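PDB 1YC9: multidrug resistance protein from Vibrio cholerae, which probably forms an outer-membrane efflux channel that carries drugs and other toxic compounds out of the cell and so contributes to multidrug resistance. Local coordinates for residues V164-V175 / A195-L206; L177-E187 / Y391-L399. The protein carries 1 engineered substitution. All coordinates share one frame; numbering follows the deposited sequence.

Both contacts lie in the helical part of the chain, far from the four-stranded sheet, with centres 18 Å apart. Along the sequence their segments alternate: 164-175, 177-187, 195-206, then 391-399. Helix 117-183 serves both. In contact 1 it packs on helix 189-223 within one hairpin; in contact 2 its end and the turn beyond it meet the turn joining helix 326-391 to helix 398-433, the second hairpin. Ala195 touches Leu178 and Tyr398, and Lys196 is salt-bridged to Glu179, which ties the two together. Next to Tyr398, Leu399 packs on Leu399 of both other subunits, consistent with a narrow periplasmic entrance, as in TolC-like channels.

Contact 1: V164-V175 / A195-L206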
loop_
_atom_site.group_PDB
_atom_site.type_symbol
_atom_site.label_atom_id
_atom_site.label_comp_id
_atom_site.label_asym_id
_atom_site.label_seq_id
_atom_site.Cartn_x
_atom_site.Cartn_y
_atom_site.Cartn_z
ATOM N N VAL A 164 36.317 -9.591 1.308
ATOM C CA VAL A 164 36.698 -8.811 2.487
ATOM C C VAL A 164 37.556 -9.678 3.451
ATOM O O VAL A 164 38.530 -9.188 4.032
ATOM C CB VAL A 164 35.458 -8.148 3.149
ATOM C CG1 VAL A 164 35.801 -7.510 4.507
ATOM C CG2 VAL A 164 34.856 -7.089 2.238
ATOM N N HIS A 165 37.215 -10.943 3.602
ATOM C CA HIS A 165 37.998 -11.862 4.426
ATOM C C HIS A 165 39.428 -11.990 3.863
ATOM O O HIS A 165 40.402 -11.920 4.628
ATOM C CB HIS A 165 37.304 -13.216 4.523
ATOM C CG HIS A 165 38.082 -14.246 5.264
ATOM N ND1 HIS A 165 39.147 -14.911 4.701
ATOM C CD2 HIS A 165 37.921 -14.770 6.503
ATOM C CE1 HIS A 165 39.648 -15.762 5.582
ATOM N NE2 HIS A 165 38.909 -15.711 6.674
ATOM N N ALA A 166 39.555 -12.140 2.542
ATOM C CA ALA A 166 40.875 -12.235 1.896
ATOM C C ALA A 166 41.657 -10.949 2.082
ATOM O O ALA A 166 42.878 -11.001 2.394
ATOM C CB ALA A 166 40.761 -12.549 0.424
ATOM N N ALA A 167 40.996 -9.800 1.926
ATOM C CA ALA A 167 41.646 -8.546 2.206
ATOM C C ALA A 167 42.092 -8.473 3.681
ATOM O O ALA A 167 43.198 -7.981 3.952
ATOM C CB ALA A 167 40.787 -7.343 1.854
ATOM N N LEU A 168 41.251 -8.955 4.603
ATOM C CA LEU A 168 41.598 -8.940 6.035
ATOM C C LEU A 168 42.887 -9.706 6.282
ATOM O O LEU A 168 43.685 -9.277 7.125
ATOM C CB LEU A 168 40.480 -9.506 6.908
ATOM C CG LEU A 168 40.699 -9.533 8.417
ATOM C CD1 LEU A 168 41.040 -8.168 8.958
ATOM C CD2 LEU A 168 39.496 -10.177 9.095
ATOM N N GLN A 169 43.072 -10.837 5.598
ATOM C CA GLN A 169 44.268 -11.660 5.824
ATOM C C GLN A 169 45.505 -10.880 5.442
ATOM O O GLN A 169 46.530 -10.909 6.164
ATOM C CB GLN A 169 44.219 -12.980 5.077
ATOM C CG GLN A 169 43.084 -13.915 5.446
ATOM C CD GLN A 169 42.681 -13.875 6.905
ATOM O OE1 GLN A 169 43.392 -14.413 7.771
ATOM N NE2 GLN A 169 41.515 -13.267 7.191
ATOM N N VAL A 170 45.379 -10.127 4.356
ATOM C CA VAL A 170 46.418 -9.255 3.888
ATOM C C VAL A 170 46.696 -8.083 4.857
ATOM O O VAL A 170 47.875 -7.803 5.167
ATOM C CB VAL A 170 46.095 -8.753 2.467
ATOM C CG1 VAL A 170 47.069 -7.662 2.027
ATOM C CG2 VAL A 170 46.139 -9.949 1.483
ATOM N N ARG A 171 45.638 -7.412 5.315
ATOM C CA ARG A 171 45.765 -6.328 6.277
ATOM C C ARG A 171 46.494 -6.750 7.547
ATOM O O ARG A 171 47.285 -5.963 8.073
ATOM C CB ARG A 171 44.398 -5.713 6.670
ATOM C CG ARG A 171 43.564 -5.177 5.512
ATOM C CD ARG A 171 44.272 -4.234 4.612
ATOM N NE ARG A 171 43.559 -3.846 3.390
ATOM C CZ ARG A 171 43.483 -4.581 2.269
ATOM N NH1 ARG A 171 44.028 -5.798 2.180
ATOM N NH2 ARG A 171 42.866 -4.081 1.211
ATOM N N ASN A 172 46.201 -7.945 8.039
ATOM C CA ASN A 172 46.856 -8.518 9.196
ATOM C C ASN A 172 48.335 -8.792 8.884
ATOM O O ASN A 172 49.216 -8.492 9.714
ATOM C CB ASN A 172 46.137 -9.778 9.654
ATOM C CG ASN A 172 44.783 -9.471 10.310
ATOM O OD1 ASN A 172 44.539 -8.356 10.718
ATOM N ND2 ASN A 172 43.925 -10.463 10.409
ATOM N N LYS A 173 48.607 -9.274 7.665
ATOM C CA LYS A 173 49.999 -9.534 7.232
ATOM C C LYS A 173 50.789 -8.223 7.127
ATOM O O LYS A 173 51.982 -8.190 7.405
ATOM C CB LYS A 173 50.055 -10.312 5.894
ATOM C CG LYS A 173 49.981 -11.837 6.017
ATOM C CD LYS A 173 51.324 -12.383 6.510
ATOM C CE LYS A 173 51.418 -13.927 6.515
ATOM N NZ LYS A 173 52.797 -14.295 6.981
ATOM N N THR A 174 50.121 -7.138 6.789
ATOM C CA THR A 174 50.751 -5.844 6.688
ATOM C C THR A 174 51.077 -5.256 8.068
ATOM O O THR A 174 52.139 -4.642 8.260
ATOM C CB THR A 174 49.847 -4.900 5.936
ATOM O OG1 THR A 174 49.606 -5.423 4.623
ATOM C CG2 THR A 174 50.508 -3.563 5.684
ATOM N N VAL A 175 50.142 -5.391 9.003
ATOM C CA VAL A 175 50.396 -4.987 10.386
ATOM C C VAL A 175 51.670 -5.669 10.877
ATOM O O VAL A 175 52.545 -5.008 11.410
ATOM C CB VAL A 175 49.229 -5.352 11.306
ATOM C CG1 VAL A 175 49.662 -5.369 12.805
ATOM C CG2 VAL A 175 48.073 -4.390 11.068
ATOM N N ALA A 195 47.875 1.083 10.179
ATOM C CA ALA A 195 47.674 -0.240 9.633
ATOM C C ALA A 195 46.776 -1.062 10.505
ATOM O O ALA A 195 45.965 -1.872 10.014
ATOM C CB ALA A 195 48.989 -0.941 9.404
ATOM N N LYS A 196 46.927 -0.890 11.819
ATOM C CA LYS A 196 46.052 -1.563 12.754
ATOM C C LYS A 196 44.615 -1.001 12.664
ATOM O O LYS A 196 43.673 -1.760 12.768
ATOM C CB LYS A 196 46.612 -1.455 14.166
ATOM C CG LYS A 196 47.867 -2.258 14.338
ATOM C CD LYS A 196 48.502 -1.986 15.732
ATOM C CE LYS A 196 49.580 -3.006 16.026
ATOM N NZ LYS A 196 48.982 -4.294 16.432
ATOM N N ALA A 197 44.486 0.290 12.403
ATOM C CA ALA A 197 43.189 0.936 12.265
ATOM C C ALA A 197 42.503 0.390 10.988
ATOM O O ALA A 197 41.323 -0.050 11.038
ATOM C CB ALA A 197 43.340 2.402 12.187
ATOM N N VAL A 198 43.279 0.311 9.914
ATOM C CA VAL A 198 42.802 -0.286 8.657
ATOM C C VAL A 198 42.313 -1.717 8.889
ATOM O O VAL A 198 41.183 -2.062 8.475
ATOM C CB VAL A 198 43.882 -0.225 7.534
ATOM C CG1 VAL A 198 43.481 -1.087 6.303
ATOM C CG2 VAL A 198 44.096 1.188 7.090
ATOM N N ALA A 199 43.100 -2.552 9.574
ATOM C CA ALA A 199 42.746 -3.968 9.743
ATOM C C ALA A 199 41.469 -4.127 10.593
ATOM O O ALA A 199 40.658 -5.010 10.330
ATOM C CB ALA A 199 43.846 -4.746 10.406
ATOM N N ALA A 200 41.343 -3.303 11.630
ATOM C CA ALA A 200 40.218 -3.371 12.536
ATOM C C ALA A 200 38.948 -2.970 11.745
ATOM O O ALA A 200 37.921 -3.627 11.847
ATOM C CB ALA A 200 40.427 -2.468 13.734
ATOM N N SER A 201 39.073 -1.923 10.953
ATOM C CA SER A 201 38.004 -1.467 10.081
ATOM C C SER A 201 37.553 -2.509 9.058
ATOM O O SER A 201 36.346 -2.669 8.847
ATOM C CB SER A 201 38.438 -0.225 9.329
ATOM O OG SER A 201 37.325 0.305 8.674
ATOM N N VAL A 202 38.507 -3.200 8.435
ATOM C CA VAL A 202 38.190 -4.263 7.478
ATOM C C VAL A 202 37.515 -5.411 8.183
ATOM O O VAL A 202 36.530 -5.931 7.688
ATOM C CB VAL A 202 39.428 -4.716 6.673
ATOM C CG1 VAL A 202 39.074 -5.866 5.750
ATOM C CG2 VAL A 202 39.911 -3.566 5.827
ATOM N N GLU A 203 37.982 -5.762 9.384
ATOM C CA GLU A 203 37.308 -6.785 10.150
ATOM C C GLU A 203 35.894 -6.370 10.576
ATOM O O GLU A 203 34.991 -7.196 10.573
ATOM C CB GLU A 203 38.095 -7.199 11.392
ATOM C CG GLU A 203 37.558 -8.531 11.899
ATOM C CD GLU A 203 38.486 -9.228 12.874
ATOM O OE1 GLU A 203 39.673 -8.869 12.944
ATOM O OE2 GLU A 203 37.997 -10.117 13.564
ATOM N N ALA A 204 35.719 -5.114 10.959
ATOM C CA ALA A 204 34.396 -4.604 11.280
ATOM C C ALA A 204 33.444 -4.720 10.087
ATOM O O ALA A 204 32.303 -5.147 10.250
ATOM C CB ALA A 204 34.469 -3.196 11.731
ATOM N N GLU A 205 33.945 -4.405 8.902
ATOM C CA GLU A 205 33.185 -4.604 7.656
ATOM C C GLU A 205 32.801 -6.057 7.432
ATOM O O GLU A 205 31.644 -6.361 7.123
ATOM C CB GLU A 205 33.969 -4.032 6.483
ATOM C CG GLU A 205 33.174 -3.950 5.178
ATOM C CD GLU A 205 32.498 -2.599 4.941
ATOM O OE1 GLU A 205 32.628 -1.669 5.779
ATOM O OE2 GLU A 205 31.806 -2.469 3.909
ATOM N N LEU A 206 33.732 -6.978 7.635
ATOM C CA LEU A 206 33.466 -8.384 7.570
ATOM C C LEU A 206 32.375 -8.866 8.537
ATOM O O LEU A 206 31.508 -9.709 8.160
ATOM C CB LEU A 206 34.751 -9.172 7.796
ATOM C CG LEU A 206 34.664 -10.689 7.700
ATOM C CD1 LEU A 206 34.175 -11.143 6.348
ATOM C CD2 LEU A 206 36.016 -11.377 8.059
HETATM O O HOH W 1 46.537 -3.247 7.791
HETATM O O HOH W 2 41.598 -10.480 12.350
#
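Val198 CG1 sits at the edge of the Arg171 guanidinium, near its plane, and also touches Arg171 CD at 3.7 Å; Val170 CB of the arginine's own helix is at the edge as well. Gln169 NE2 lies 3.5 Å above one face of the His165 ring, toward its rim, held there by a hydrogen bond to His165 O. The Leu206 side chain lies alongside that of His165 and points the same way. The helices are antiparallel, the axes of the two segments approaching to 8.9 Å at 160°, and form a coiled-coil hairpin. Leu168 is a knob among Ala199, Val202, Glu203 and Leu206. With CG anti to the backbone N (chi1 -179°), its CD1 reaches Ala199 O at 3.5 Å while CD2 meets Leu206 CD2 at 3.8 Å. Val164 CG1 fits against Val202 CG1 and Leu206 CB. At the far end Val175 CG2 presses on Ala195 O at 3.4 Å, and the side chain of Lys196, salt-bridged to Glu179, crosses Val175 at about a right angle. Two waters join the helices: one donates to both Arg171 O and Ala195 O, the other accepts from Asn172 ND2 and donates to Glu203 OE1 (2.6 Å). Branched apolar groups thus make most of the direct contact, and the polar links across it are carried by water.

Contact 2: L177-E187 / Y391-L399; sequences LLEKRYANGLE and YQGGLATYL
The Tyr391 ring fills a hollow formed by Leu177, Leu178 and Arg181. Its CG stands anti to the backbone N (chi1 -172°), which brings the ring across to the other helix end. Arg181 covers one face in a cation-pi contact, its CZ lying over the ring 4.2 Å from the Tyr391 centroid. The guanidinium plane is tilted 36° from the ring. Leu177 CD2 fits at the ring's edge, 3.9 Å from Tyr391 CD2, and also meets Gln392 CG. Leu178 forks between two tyrosines: CD1 approaches Tyr391 CE2 at 3.5 Å, while CD2 rests over the face of Tyr398, a CH-pi contact of 3.8 Å to the centroid. Here the turns of two helical hairpins lie side by side. Helix 117-183 and helix 326-391 each end in a Schellman motif, with Gly185 and Gly394 as the C-prime residues at positive phi. Arg181 NH2 also makes a weak hydrogen bond to Leu186 O, linking the cation to the turn of its own hairpin. Next to Tyr398, a water accepts from Tyr398 N at 3.1 Å and also lies beside the Glu187 carboxylate, whose exact placement is doubtful. The carboxylate oxygen Glu187 OE1 is hydrogen-bonded to Ser191 at the start of helix 189-223.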
loop_
_atom_site.group_PDB
_atom_site.type_symbol
_atom_site.label_atom_id
_atom_site.label_comp_id
_atom_site.label_asym_id
_atom_site.label_seq_id
_atom_site.Cartn_x
_atom_site.Cartn_y
_atom_site.Cartn_z
ATOM N N LEU A 177 54.162 -7.219 9.370
ATOM C CA LEU A 177 55.370 -6.730 8.719
ATOM C C LEU A 177 55.788 -5.378 9.286
ATOM O O LEU A 177 56.967 -5.167 9.591
ATOM C CB LEU A 177 55.191 -6.610 7.205
ATOM C CG LEU A 177 56.436 -6.067 6.478
ATOM C CD1 LEU A 177 57.608 -7.010 6.586
ATOM C CD2 LEU A 177 56.112 -5.776 5.023
ATOM N N LEU A 178 54.841 -4.445 9.398
ATOM C CA LEU A 178 55.153 -3.092 9.842
ATOM C C LEU A 178 55.593 -3.088 11.297
ATOM O O LEU A 178 56.387 -2.263 11.679
ATOM C CB LEU A 178 53.968 -2.139 9.678
ATOM C CG LEU A 178 53.919 -1.301 8.395
ATOM C CD1 LEU A 178 53.961 -2.192 7.150
ATOM C CD2 LEU A 178 52.680 -0.414 8.389
ATOM N N GLU A 179 55.082 -4.028 12.072
ATOM C CA GLU A 179 55.441 -4.145 13.472
ATOM C C GLU A 179 56.869 -4.682 13.624
ATOM O O GLU A 179 57.610 -4.209 14.498
ATOM C CB GLU A 179 54.470 -5.050 14.199
ATOM C CG GLU A 179 53.217 -4.323 14.666
ATOM C CD GLU A 179 52.398 -5.148 15.641
ATOM O OE1 GLU A 179 52.117 -6.324 15.319
ATOM O OE2 GLU A 179 52.063 -4.630 16.738
ATOM N N LYS A 180 57.231 -5.690 12.813
ATOM C CA LYS A 180 58.583 -6.236 12.809
ATOM C C LYS A 180 59.557 -5.128 12.381
ATOM O O LYS A 180 60.610 -4.921 13.016
ATOM C CB LYS A 180 58.667 -7.474 11.897
ATOM N N ARG A 181 59.171 -4.349 11.370
ATOM C CA ARG A 181 59.990 -3.236 10.928
ATOM C C ARG A 181 60.144 -2.144 11.967
ATOM O O ARG A 181 61.260 -1.664 12.192
ATOM C CB ARG A 181 59.453 -2.605 9.664
ATOM C CG ARG A 181 59.712 -3.495 8.439
ATOM C CD ARG A 181 59.166 -2.928 7.158
ATOM N NE ARG A 181 59.683 -1.590 6.819
ATOM C CZ ARG A 181 60.429 -1.289 5.757
ATOM N NH1 ARG A 181 60.816 -2.218 4.896
ATOM N NH2 ARG A 181 60.805 -0.041 5.559
ATOM N N TYR A 182 59.025 -1.714 12.550
ATOM C CA TYR A 182 59.044 -0.700 13.578
ATOM C C TYR A 182 59.953 -1.169 14.750
ATOM O O TYR A 182 60.713 -0.384 15.298
ATOM C CB TYR A 182 57.622 -0.436 14.045
ATOM C CG TYR A 182 57.512 0.345 15.293
ATOM C CD1 TYR A 182 57.840 1.687 15.317
ATOM C CD2 TYR A 182 57.076 -0.253 16.477
ATOM C CE1 TYR A 182 57.726 2.427 16.467
ATOM C CE2 TYR A 182 56.972 0.493 17.649
ATOM C CZ TYR A 182 57.294 1.813 17.627
ATOM O OH TYR A 182 57.215 2.584 18.746
ATOM N N ALA A 183 59.859 -2.442 15.095
ATOM C CA ALA A 183 60.664 -3.041 16.155
ATOM C C ALA A 183 62.156 -2.918 15.845
ATOM O O ALA A 183 62.965 -2.736 16.768
ATOM C CB ALA A 183 60.305 -4.508 16.369
ATOM N N ASN A 184 62.503 -2.998 14.557
ATOM C CA ASN A 184 63.895 -2.902 14.117
ATOM C C ASN A 184 64.290 -1.476 13.721
ATOM O O ASN A 184 65.334 -1.284 13.138
ATOM C CB ASN A 184 64.187 -3.903 12.970
ATOM C CG ASN A 184 64.054 -5.353 13.410
ATOM O OD1 ASN A 184 64.442 -5.711 14.517
ATOM N ND2 ASN A 184 63.494 -6.201 12.540
ATOM N N GLY A 185 63.494 -0.476 14.086
ATOM C CA GLY A 185 63.815 0.907 13.793
ATOM C C GLY A 185 63.676 1.328 12.341
ATOM O O GLY A 185 64.109 2.422 11.979
ATOM N N LEU A 186 63.017 0.494 11.525
ATOM C CA LEU A 186 62.828 0.742 10.087
ATOM C C LEU A 186 61.440 1.297 9.701
ATOM O O LEU A 186 61.191 1.571 8.520
ATOM C CB LEU A 186 63.088 -0.556 9.340
ATOM C CG LEU A 186 64.441 -1.236 9.598
ATOM C CD1 LEU A 186 64.444 -2.647 9.015
ATOM C CD2 LEU A 186 65.540 -0.361 9.003
ATOM N N GLU A 187 60.562 1.518 10.678
ATOM C CA GLU A 187 59.230 2.112 10.431
ATOM C C GLU A 187 58.762 2.923 11.667
ATOM O O GLU A 187 59.267 2.701 12.770
ATOM C CB GLU A 187 58.267 0.966 10.062
ATOM C CG GLU A 187 56.843 1.373 9.712
ATOM C CD GLU A 187 56.775 2.325 8.557
ATOM O OE1 GLU A 187 56.615 3.546 8.803
ATOM O OE2 GLU A 187 56.818 1.816 7.392
ATOM N N TYR A 391 57.996 -1.626 -0.818
ATOM C CA TYR A 391 58.007 -1.478 0.634
ATOM C C TYR A 391 58.929 -2.545 1.267
ATOM O O TYR A 391 59.758 -2.244 2.068
ATOM C CB TYR A 391 56.587 -1.531 1.232
ATOM C CG TYR A 391 56.597 -1.186 2.697
ATOM C CD1 TYR A 391 56.635 0.120 3.116
ATOM C CD2 TYR A 391 56.634 -2.184 3.656
ATOM C CE1 TYR A 391 56.686 0.439 4.485
ATOM C CE2 TYR A 391 56.696 -1.877 5.018
ATOM C CZ TYR A 391 56.716 -0.565 5.424
ATOM O OH TYR A 391 56.769 -0.262 6.781
ATOM N N GLN A 392 58.788 -3.799 0.881
ATOM C CA GLN A 392 59.622 -4.858 1.421
ATOM C C GLN A 392 61.117 -4.609 1.090
ATOM O O GLN A 392 61.969 -5.394 1.516
ATOM C CB GLN A 392 59.154 -6.231 0.894
ATOM C CG GLN A 392 57.752 -6.693 1.388
ATOM C CD GLN A 392 57.351 -8.112 0.920
ATOM O OE1 GLN A 392 57.199 -8.378 -0.280
ATOM N NE2 GLN A 392 57.157 -9.011 1.877
ATOM N N GLY A 393 61.424 -3.529 0.351
ATOM C CA GLY A 393 62.778 -3.129 0.008
ATOM C C GLY A 393 63.124 -1.659 0.236
ATOM O O GLY A 393 64.125 -1.172 -0.277
ATOM N N GLY A 394 62.336 -0.933 1.005
ATOM C CA GLY A 394 62.717 0.420 1.389
ATOM C C GLY A 394 62.850 1.481 0.308
ATOM O O GLY A 394 63.809 2.244 0.320
ATOM N N LEU A 395 61.885 1.561 -0.607
ATOM C CA LEU A 395 61.849 2.612 -1.631
ATOM C C LEU A 395 60.543 3.406 -1.642
ATOM O O LEU A 395 60.489 4.552 -2.139
ATOM C CB LEU A 395 62.043 1.972 -2.999
ATOM C CG LEU A 395 63.515 1.915 -3.438
ATOM C CD1 LEU A 395 63.746 0.692 -4.337
ATOM C CD2 LEU A 395 63.899 3.247 -4.119
ATOM N N ALA A 396 59.479 2.788 -1.130
ATOM C CA ALA A 396 58.183 3.446 -1.018
ATOM C C ALA A 396 57.700 3.452 0.428
ATOM O O ALA A 396 58.082 2.591 1.224
ATOM C CB ALA A 396 57.178 2.726 -1.870
ATOM N N THR A 397 56.837 4.414 0.732
ATOM C CA THR A 397 56.186 4.487 2.036
ATOM C C THR A 397 55.050 3.458 2.261
ATOM O O THR A 397 54.563 2.778 1.334
ATOM C CB THR A 397 55.597 5.839 2.242
ATOM O OG1 THR A 397 54.564 6.031 1.274
ATOM C CG2 THR A 397 56.621 6.930 1.954
ATOM N N TYR A 398 54.641 3.370 3.528
ATOM C CA TYR A 398 53.464 2.607 3.898
ATOM C C TYR A 398 52.241 3.254 3.224
ATOM O O TYR A 398 51.368 2.559 2.764
ATOM C CB TYR A 398 53.258 2.580 5.426
ATOM C CG TYR A 398 51.872 2.079 5.782
ATOM C CD1 TYR A 398 51.463 0.801 5.401
ATOM C CD2 TYR A 398 50.967 2.897 6.429
ATOM C CE1 TYR A 398 50.167 0.344 5.673
ATOM C CE2 TYR A 398 49.678 2.456 6.718
ATOM C CZ TYR A 398 49.285 1.187 6.338
ATOM O OH TYR A 398 47.999 0.760 6.629
ATOM N N LEU A 399 52.198 4.573 3.177
ATOM C CA LEU A 399 51.091 5.283 2.569
ATOM C C LEU A 399 50.780 4.797 1.149
ATOM O O LEU A 399 49.614 4.667 0.781
ATOM C CB LEU A 399 51.383 6.756 2.469
ATOM C CG LEU A 399 50.362 7.738 3.008
ATOM C CD1 LEU A 399 50.349 8.941 2.118
ATOM C CD2 LEU A 399 48.951 7.153 3.185
HETATM O O HOH W 3 56.664 3.747 5.798
#